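Local coordinates for protein membrane-bound protease PH1510 (Pyrococcus horikoshii, PDB 6M4B) that cleaves proteins, including a stomatin homolog, preferentially near hydrophobic or aromatic amino acids, this chain being its N-terminal serine protease domain, at residues 46-51 with 79-85; 86-91 with 132-136; 102-108 with 150-156. The protein carries 1 engineered substitution. One frame throughout, in Å; residues are numbered along the deposited sequence.

Overall arrangement
Following the chain, contact 1 closes the loop from the end of strand 41-47, through helix 53-64 and strand 70-74, to strand 80-82 and the start of helix 84-90. Contacts 2 and 3 come later and cross: 86-91, 102-108, 132-136 and 150-156 alternate, so helix 84-90 meets helix 123-139 while strand 102-104 and its following loop meet the end of helix 144-152. Strand 102-104 lies between 80-82 and 156-157, which joins contacts 1 and 3 in one small sheet; Thr86 hydrogen-bonds to Ala81, bonds weakly to Gly104 and packs on Phe150. Together they tie the turn at Ala83 to the substrate-binding segments and link them to the helix whose start carries Lys124.

Contact 1: 46-51 with 79-85; sequences LDTPGG and ASAAAAG. Engineered in segment 79-85: Ala83 (natural residue Ser).
Residues 46-48 and 79-82 run parallel and extended; Pro49 (phi/psi -88/-8) then leaves beta geometry. A single bridge pairs Thr48 with Ala81 (CA-CA 5.3 Å): Thr48 N donates to Ser80 O (2.9 Å) and Ala82 N to Thr48 O (3.2 Å). Other nearest CA pairs are Asp47-Ala79 and Pro49-Ala82 (both 5.0 Å) and Gly50-Ala84 (4.5 Å). Segment 79-85 turns at Ala83 (56/-127) into helix 84-90. This strand-turn-helix resembles a nucleophile elbow; the engineered Ala83 replaces the nucleophilic serine, its CB 3.5 Å from Pro49 O. Gly50 and Gly51, which bind substrate, run alongside. At phi/psi 130/-162 a CB on Gly50 would jam against Pro49 O and crowd the CB of residue 83; one on Gly85 would strike Thr48 CG2. Asp47 OD1 (chi1 t) accepts from Ser80 N (3.0 Å). Thr48, also t, makes an ST turn, OG1 accepting from Gly50 N (3.1 Å) and also hydrogen-bonded to Gly17 O; its CG2 lies 3.6 Å from Gly85 CA. Leu46 CD2 meets the small Ala81 CB at 4.1 Å.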
loop_
_atom_site.group_PDB
_atom_site.type_symbol
_atom_site.label_atom_id
_atom_site.label_comp_id
_atom_site.label_asym_id
_atom_site.label_seq_id
_atom_site.Cartn_x
_atom_site.Cartn_y
_atom_site.Cartn_z
ATOM N N LEU A 46 -6.778 12.592 -15.891
ATOM C CA LEU A 46 -5.771 13.062 -14.951
ATOM C C LEU A 46 -4.713 13.878 -15.670
ATOM O O LEU A 46 -4.255 13.505 -16.727
ATOM C CB LEU A 46 -5.101 11.882 -14.231
ATOM C CG LEU A 46 -4.025 12.226 -13.191
ATOM C CD1 LEU A 46 -4.647 12.852 -11.954
ATOM C CD2 LEU A 46 -3.266 10.973 -12.838
ATOM N N ASP A 47 -4.397 15.039 -15.102
ATOM C CA ASP A 47 -3.326 15.909 -15.597
ATOM C C ASP A 47 -2.659 16.515 -14.349
ATOM O O ASP A 47 -3.246 17.345 -13.636
ATOM C CB ASP A 47 -3.895 17.006 -16.509
ATOM C CG ASP A 47 -2.810 17.840 -17.196
ATOM O OD1 ASP A 47 -1.622 17.455 -17.160
ATOM O OD2 ASP A 47 -3.153 18.855 -17.849
ATOM N N THR A 48 -1.457 16.054 -14.052
ATOM C CA THR A 48 -0.787 16.500 -12.837
ATOM C C THR A 48 0.709 16.514 -13.048
ATOM O O THR A 48 1.239 15.665 -13.757
ATOM C CB THR A 48 -1.149 15.620 -11.632
ATOM O OG1 THR A 48 -0.533 16.140 -10.449
ATOM C CG2 THR A 48 -0.708 14.154 -11.816
ATOM N N PRO A 49 1.400 17.502 -12.468
ATOM C CA PRO A 49 2.883 17.447 -12.460
ATOM C C PRO A 49 3.434 16.675 -11.241
ATOM O O PRO A 49 4.634 16.428 -11.170
ATOM C CB PRO A 49 3.283 18.925 -12.379
ATOM C CG PRO A 49 2.180 19.516 -11.534
ATOM C CD PRO A 49 0.894 18.746 -11.853
ATOM N N GLY A 50 2.566 16.316 -10.300
ATOM C CA GLY A 50 2.971 15.639 -9.098
ATOM C C GLY A 50 2.392 16.325 -7.894
ATOM O O GLY A 50 1.438 17.104 -8.012
ATOM N N GLY A 51 2.971 16.032 -6.735
ATOM C CA GLY A 51 2.506 16.588 -5.471
ATOM C C GLY A 51 3.051 15.847 -4.270
ATOM O O GLY A 51 4.155 15.350 -4.313
ATOM N N ALA A 79 -1.524 16.809 -21.561
ATOM C CA ALA A 79 -1.457 16.425 -20.153
ATOM C C ALA A 79 -0.281 15.480 -19.800
ATOM O O ALA A 79 0.333 14.802 -20.651
ATOM C CB ALA A 79 -2.760 15.788 -19.715
ATOM N N SER A 80 0.006 15.395 -18.517
ATOM C CA SER A 80 0.948 14.372 -18.047
ATOM C C SER A 80 0.476 13.756 -16.729
ATOM O O SER A 80 -0.372 14.319 -16.045
ATOM C CB SER A 80 2.343 15.001 -17.907
ATOM O OG SER A 80 2.259 15.997 -16.929
ATOM N N ALA A 81 0.946 12.540 -16.451
ATOM C CA ALA A 81 0.784 11.925 -15.121
ATOM C C ALA A 81 2.201 11.732 -14.645
ATOM O O ALA A 81 2.800 10.670 -14.799
ATOM C CB ALA A 81 0.048 10.599 -15.214
ATOM N N ALA A 82 2.776 12.835 -14.192
ATOM C CA ALA A 82 4.205 12.885 -13.858
ATOM C C ALA A 82 4.329 12.686 -12.356
ATOM O O ALA A 82 3.418 13.000 -11.602
ATOM C CB ALA A 82 4.848 14.204 -14.323
ATOM N N ALA A 83 5.462 12.164 -11.947
ATOM C CA ALA A 83 5.844 12.096 -10.533
ATOM C C ALA A 83 4.769 11.373 -9.741
ATOM O O ALA A 83 4.433 10.260 -10.130
ATOM C CB ALA A 83 6.175 13.502 -9.994
ATOM N N ALA A 84 4.221 11.940 -8.651
ATOM C CA ALA A 84 3.160 11.272 -7.909
ATOM C C ALA A 84 2.022 10.736 -8.796
ATOM O O ALA A 84 1.407 9.731 -8.460
ATOM C CB ALA A 84 2.571 12.184 -6.871
ATOM N N GLY A 85 1.775 11.398 -9.919
ATOM C CA GLY A 85 0.736 11.000 -10.850
ATOM C C GLY A 85 0.975 9.642 -11.493
ATOM O O GLY A 85 0.004 8.961 -11.858
#

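Contact 2: 86-91 with 132-136; sequences TYIALG and YIKSL
Two helical segments, 86-90 and 132-136, point nearly the same way, their axes 30° apart and 9.6 Å at closest approach; Gly91 follows the first as its helix ends. Tyr87 faces Ile133 (CA-CA 6.5 Å), and the backbones draw nearer at Gly91 and Leu136 (CA-CA 5.4 Å). The central bump is Ile133, extended in t,t: its CD1 lies over one face of the Tyr87 ring, 4.0 Å from the centroid, in a CH-pi contact, while its CG1 meets Leu90 CD1 at 3.7 Å. Leu136 (m,t) fills the hollow bordered by Tyr87, Leu90 and Gly91, with CD1 at the edge of the Tyr87 ring and 3.5 Å from Tyr87 O, and CB 4.0 Å from Leu90 CB. Tyr87, chi1 m, meets Tyr132 rim to rim, centroids 5.8 Å apart and CD2 to CD2 3.5 Å. Ser135 and Tyr132 also touch the second subunit, on its Ser135 and Glu139. No direct hydrogen bond crosses; one water donates to Leu90 O and Leu136 O, 2.6 Å from each. The interface thus depends on apolar shape fit, the water bridging two backbone carbonyls that cannot bond each other.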
loop_
_atom_site.group_PDB
_atom_site.type_symbol
_atom_site.label_atom_id
_atom_site.label_comp_id
_atom_site.label_asym_id
_atom_site.label_seq_id
_atom_site.Cartn_x
_atom_site.Cartn_y
_atom_site.Cartn_z
ATOM N N THR A 86 2.259 9.287 -11.699
ATOM C CA THR A 86 2.610 8.018 -12.287
ATOM C C THR A 86 2.152 6.856 -11.420
ATOM O O THR A 86 1.642 5.871 -11.940
ATOM C CB THR A 86 4.092 7.967 -12.497
ATOM O OG1 THR A 86 4.457 9.024 -13.407
ATOM C CG2 THR A 86 4.523 6.674 -13.078
ATOM N N TYR A 87 2.293 7.016 -10.092
ATOM C CA TYR A 87 1.928 6.025 -9.113
ATOM C C TYR A 87 0.398 5.832 -9.073
ATOM O O TYR A 87 -0.072 4.720 -8.945
ATOM C CB TYR A 87 2.398 6.422 -7.685
ATOM C CG TYR A 87 3.925 6.527 -7.466
ATOM C CD1 TYR A 87 4.650 7.644 -7.890
ATOM C CD2 TYR A 87 4.616 5.546 -6.756
ATOM C CE1 TYR A 87 6.008 7.755 -7.645
ATOM C CE2 TYR A 87 5.953 5.672 -6.486
ATOM C CZ TYR A 87 6.640 6.776 -6.917
ATOM O OH TYR A 87 7.954 6.884 -6.672
ATOM N N ILE A 88 -0.362 6.920 -9.191
ATOM C CA ILE A 88 -1.824 6.852 -9.237
ATOM C C ILE A 88 -2.222 5.999 -10.429
ATOM O O ILE A 88 -2.994 5.069 -10.294
ATOM C CB ILE A 88 -2.438 8.284 -9.318
ATOM C CG1 ILE A 88 -2.148 9.084 -8.020
ATOM C CG2 ILE A 88 -3.962 8.262 -9.520
ATOM C CD1 ILE A 88 -2.401 10.579 -8.123
ATOM N N ALA A 89 -1.610 6.275 -11.580
ATOM C CA ALA A 89 -1.819 5.465 -12.754
ATOM C C ALA A 89 -1.427 3.993 -12.562
ATOM O O ALA A 89 -2.289 3.107 -12.769
ATOM C CB ALA A 89 -1.073 6.038 -13.930
ATOM N N LEU A 90 -0.185 3.721 -12.111
ATOM C CA LEU A 90 0.240 2.336 -11.857
ATOM C C LEU A 90 -0.567 1.592 -10.824
ATOM O O LEU A 90 -0.643 0.355 -10.863
ATOM C CB LEU A 90 1.721 2.247 -11.531
ATOM C CG LEU A 90 2.633 2.710 -12.635
ATOM C CD1 LEU A 90 4.040 2.855 -12.097
ATOM C CD2 LEU A 90 2.604 1.709 -13.787
ATOM N N GLY A 91 -1.212 2.314 -9.919
ATOM C CA GLY A 91 -2.055 1.704 -8.903
ATOM C C GLY A 91 -3.466 1.389 -9.331
ATOM O O GLY A 91 -4.249 0.852 -8.543
ATOM N N TYR A 132 8.225 0.693 -3.681
ATOM C CA TYR A 132 6.782 0.950 -3.796
ATOM C C TYR A 132 6.283 0.978 -5.272
ATOM O O TYR A 132 5.318 0.274 -5.625
ATOM C CB TYR A 132 6.435 2.216 -3.105
ATOM C CG TYR A 132 4.996 2.557 -3.076
ATOM C CD1 TYR A 132 4.100 1.791 -2.351
ATOM C CD2 TYR A 132 4.515 3.689 -3.734
ATOM C CE1 TYR A 132 2.760 2.087 -2.307
ATOM C CE2 TYR A 132 3.179 4.033 -3.658
ATOM C CZ TYR A 132 2.303 3.239 -2.988
ATOM O OH TYR A 132 0.988 3.590 -2.932
ATOM N N ILE A 133 6.994 1.694 -6.133
ATOM C CA ILE A 133 6.600 1.824 -7.539
ATOM C C ILE A 133 6.692 0.476 -8.276
ATOM O O ILE A 133 5.794 0.125 -9.041
ATOM C CB ILE A 133 7.368 2.930 -8.281
ATOM C CG1 ILE A 133 6.495 3.482 -9.420
ATOM C CG2 ILE A 133 8.739 2.456 -8.797
ATOM C CD1 ILE A 133 7.109 4.635 -10.153
ATOM N N LYS A 134 7.686 -0.325 -7.922
ATOM C CA LYS A 134 7.830 -1.652 -8.483
ATOM C C LYS A 134 6.720 -2.597 -8.053
ATOM O O LYS A 134 6.249 -3.415 -8.840
ATOM C CB LYS A 134 9.182 -2.250 -8.153
ATOM C CG LYS A 134 10.309 -1.705 -9.011
ATOM C CD LYS A 134 11.661 -2.252 -8.602
ATOM C CE LYS A 134 11.846 -3.739 -8.901
ATOM N NZ LYS A 134 12.933 -3.983 -9.867
ATOM N N SER A 135 6.271 -2.452 -6.825
ATOM C CA SER A 135 5.198 -3.229 -6.325
ATOM C C SER A 135 3.883 -2.898 -7.054
ATOM O O SER A 135 3.155 -3.817 -7.346
ATOM C CB SER A 135 5.023 -3.020 -4.825
ATOM O OG SER A 135 4.429 -1.781 -4.469
ATOM N N LEU A 136 3.599 -1.611 -7.323
ATOM C CA LEU A 136 2.410 -1.244 -8.066
ATOM C C LEU A 136 2.472 -1.852 -9.486
ATOM O O LEU A 136 1.495 -2.433 -9.931
ATOM C CB LEU A 136 2.215 0.269 -8.118
ATOM C CG LEU A 136 2.122 1.007 -6.769
ATOM C CD1 LEU A 136 1.893 2.465 -7.045
ATOM C CD2 LEU A 136 0.990 0.422 -5.946
HETATM O O HOH W 1 -0.914 -1.624 -9.247
#

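Contact 3: 102-108 with 150-156; sequences SIGACRP and FITKDLS
Substrate-binding residues Ala105 to Pro108 follow strand 102-104 and lie across the C-terminal end of helix 144-152. Gly104 and Ser156 form an antiparallel non-hydrogen-bonded pair (CA-CA 4.4 Å); next to it Ala105 N donates to Leu155 O at 2.6 Å. Ala105 turns with positive phi (58/72), so that Cys106 N reaches Phe150 O (2.7 Å). Glycine fits at 104 because a CB would clash with Leu155 O and Phe150 CD1; its CA instead sits over the Phe150 ring, 4.0 Å from the centroid. Cys106 SG touches Phe150 CB at 3.7 Å and lies oblique to the same ring in a sulfur-aromatic contact. Helix 144-152 ends where Asp154 takes positive phi (56/29), and Asp154 OD1 receives Arg107 N (3.1 Å). Arg107, long enough to span the helix end, bends at chi3 m so that NH1 donates to Thr152 O at 3.1 Å. Ile151, chi1 m, packs its branched apolar bulk against the loop from the helix side: its CG2 meets Pro108 CD at 3.6 Å and its CG1 meets Cys106 CB at 4.0 Å. A substrate-binding loop that continues a strand bordering the nucleophile turn, backed by helices, is as in the ClpP/crotonase fold of this peptidase S14 member.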
loop_
_atom_site.group_PDB
_atom_site.type_symbol
_atom_site.label_atom_id
_atom_site.label_comp_id
_atom_site.label_asym_id
_atom_site.label_seq_id
_atom_site.Cartn_x
_atom_site.Cartn_y
_atom_site.Cartn_z
ATOM N N SER A 102 2.143 12.403 -21.477
ATOM C CA SER A 102 3.407 11.952 -20.931
ATOM C C SER A 102 3.179 11.189 -19.611
ATOM O O SER A 102 2.309 11.537 -18.813
ATOM C CB SER A 102 4.272 13.191 -20.672
ATOM O OG SER A 102 5.556 12.796 -20.312
ATOM N N ILE A 103 3.989 10.177 -19.357
ATOM C CA ILE A 103 3.937 9.495 -18.034
ATOM C C ILE A 103 5.361 9.283 -17.512
ATOM O O ILE A 103 6.283 9.072 -18.286
ATOM C CB ILE A 103 3.127 8.173 -18.115
ATOM C CG1 ILE A 103 2.947 7.544 -16.737
ATOM C CG2 ILE A 103 3.783 7.184 -19.060
ATOM C CD1 ILE A 103 1.858 6.504 -16.713
ATOM N N GLY A 104 5.538 9.329 -16.203
ATOM C CA GLY A 104 6.861 9.076 -15.626
ATOM C C GLY A 104 7.512 10.307 -15.020
ATOM O O GLY A 104 6.816 11.213 -14.504
ATOM N N ALA A 105 8.841 10.308 -15.044
ATOM C CA ALA A 105 9.656 11.334 -14.374
ATOM C C ALA A 105 9.352 11.384 -12.911
ATOM O O ALA A 105 8.694 12.339 -12.418
ATOM C CB ALA A 105 9.453 12.727 -15.040
ATOM N N CYS A 106 9.797 10.370 -12.178
ATOM C CA CYS A 106 9.483 10.302 -10.713
ATOM C C CYS A 106 10.716 10.336 -9.785
ATOM O O CYS A 106 10.635 9.821 -8.640
ATOM C CB CYS A 106 8.708 8.984 -10.437
ATOM S SG CYS A 106 7.380 8.693 -11.590
ATOM N N ARG A 107 11.840 10.864 -10.260
ATOM C CA ARG A 107 13.007 11.010 -9.397
ATOM C C ARG A 107 12.551 11.765 -8.160
ATOM O O ARG A 107 12.057 12.882 -8.293
ATOM C CB ARG A 107 14.167 11.749 -10.051
ATOM C CG ARG A 107 15.447 11.513 -9.237
ATOM C CD ARG A 107 16.631 12.313 -9.764
ATOM N NE ARG A 107 16.983 12.065 -11.172
ATOM C CZ ARG A 107 17.518 10.938 -11.644
ATOM N NH1 ARG A 107 17.730 9.893 -10.847
ATOM N NH2 ARG A 107 17.820 10.833 -12.939
ATOM N N PRO A 108 12.628 11.126 -6.967
ATOM C CA PRO A 108 12.136 11.820 -5.761
ATOM C C PRO A 108 13.132 12.907 -5.358
ATOM O O PRO A 108 14.341 12.634 -5.197
ATOM C CB PRO A 108 12.004 10.705 -4.702
ATOM C CG PRO A 108 12.847 9.592 -5.202
ATOM C CD PRO A 108 13.175 9.794 -6.653
ATOM N N PHE A 150 11.548 5.085 -14.118
ATOM C CA PHE A 150 10.938 6.380 -13.924
ATOM C C PHE A 150 11.638 7.143 -12.789
ATOM O O PHE A 150 11.573 8.372 -12.742
ATOM C CB PHE A 150 9.437 6.301 -13.549
ATOM C CG PHE A 150 8.518 5.733 -14.608
ATOM C CD1 PHE A 150 8.805 5.821 -15.967
ATOM C CD2 PHE A 150 7.331 5.076 -14.214
ATOM C CE1 PHE A 150 7.942 5.315 -16.920
ATOM C CE2 PHE A 150 6.449 4.569 -15.164
ATOM C CZ PHE A 150 6.742 4.710 -16.525
ATOM N N ILE A 151 12.153 6.412 -11.811
ATOM C CA ILE A 151 12.830 6.993 -10.679
ATOM C C ILE A 151 14.327 7.101 -10.997
ATOM O O ILE A 151 14.881 8.187 -10.925
ATOM C CB ILE A 151 12.613 6.162 -9.374
ATOM C CG1 ILE A 151 11.196 6.330 -8.867
ATOM C CG2 ILE A 151 13.594 6.554 -8.265
ATOM C CD1 ILE A 151 10.854 5.482 -7.666
ATOM N N THR A 152 14.972 5.979 -11.321
ATOM C CA THR A 152 16.436 5.956 -11.354
ATOM C C THR A 152 17.019 6.774 -12.523
ATOM O O THR A 152 18.124 7.261 -12.425
ATOM C CB THR A 152 16.976 4.545 -11.465
ATOM O OG1 THR A 152 16.441 3.936 -12.654
ATOM C CG2 THR A 152 16.642 3.727 -10.190
ATOM N N LYS A 153 16.272 6.891 -13.621
ATOM C CA LYS A 153 16.665 7.652 -14.801
ATOM C C LYS A 153 15.791 8.872 -14.999
ATOM O O LYS A 153 16.015 9.648 -15.899
ATOM C CB LYS A 153 16.615 6.722 -16.014
ATOM C CG LYS A 153 17.752 5.743 -15.949
ATOM C CD LYS A 153 17.839 4.656 -17.000
ATOM C CE LYS A 153 18.782 3.560 -16.492
ATOM N NZ LYS A 153 19.627 2.900 -17.540
ATOM N N ASP A 154 14.805 9.082 -14.144
ATOM C CA ASP A 154 13.796 10.120 -14.389
ATOM C C ASP A 154 13.098 9.930 -15.764
ATOM O O ASP A 154 12.651 10.880 -16.397
ATOM C CB ASP A 154 14.431 11.526 -14.247
ATOM C CG ASP A 154 13.443 12.551 -13.775
ATOM O OD1 ASP A 154 12.542 12.194 -12.988
ATOM O OD2 ASP A 154 13.534 13.738 -14.180
ATOM N N LEU A 155 13.017 8.676 -16.197
ATOM C CA LEU A 155 12.420 8.318 -17.461
ATOM C C LEU A 155 10.963 8.811 -17.543
ATOM O O LEU A 155 10.198 8.728 -16.590
ATOM C CB LEU A 155 12.488 6.825 -17.657
ATOM C CG LEU A 155 11.995 6.287 -19.003
ATOM C CD1 LEU A 155 12.869 6.751 -20.150
ATOM C CD2 LEU A 155 11.893 4.752 -18.981
ATOM N N SER A 156 10.656 9.349 -18.710
ATOM C CA SER A 156 9.357 9.846 -19.124
ATOM C C SER A 156 9.054 9.151 -20.448
ATOM O O SER A 156 9.951 9.006 -21.273
ATOM C CB SER A 156 9.456 11.322 -19.433
ATOM O OG SER A 156 8.297 11.948 -18.999
#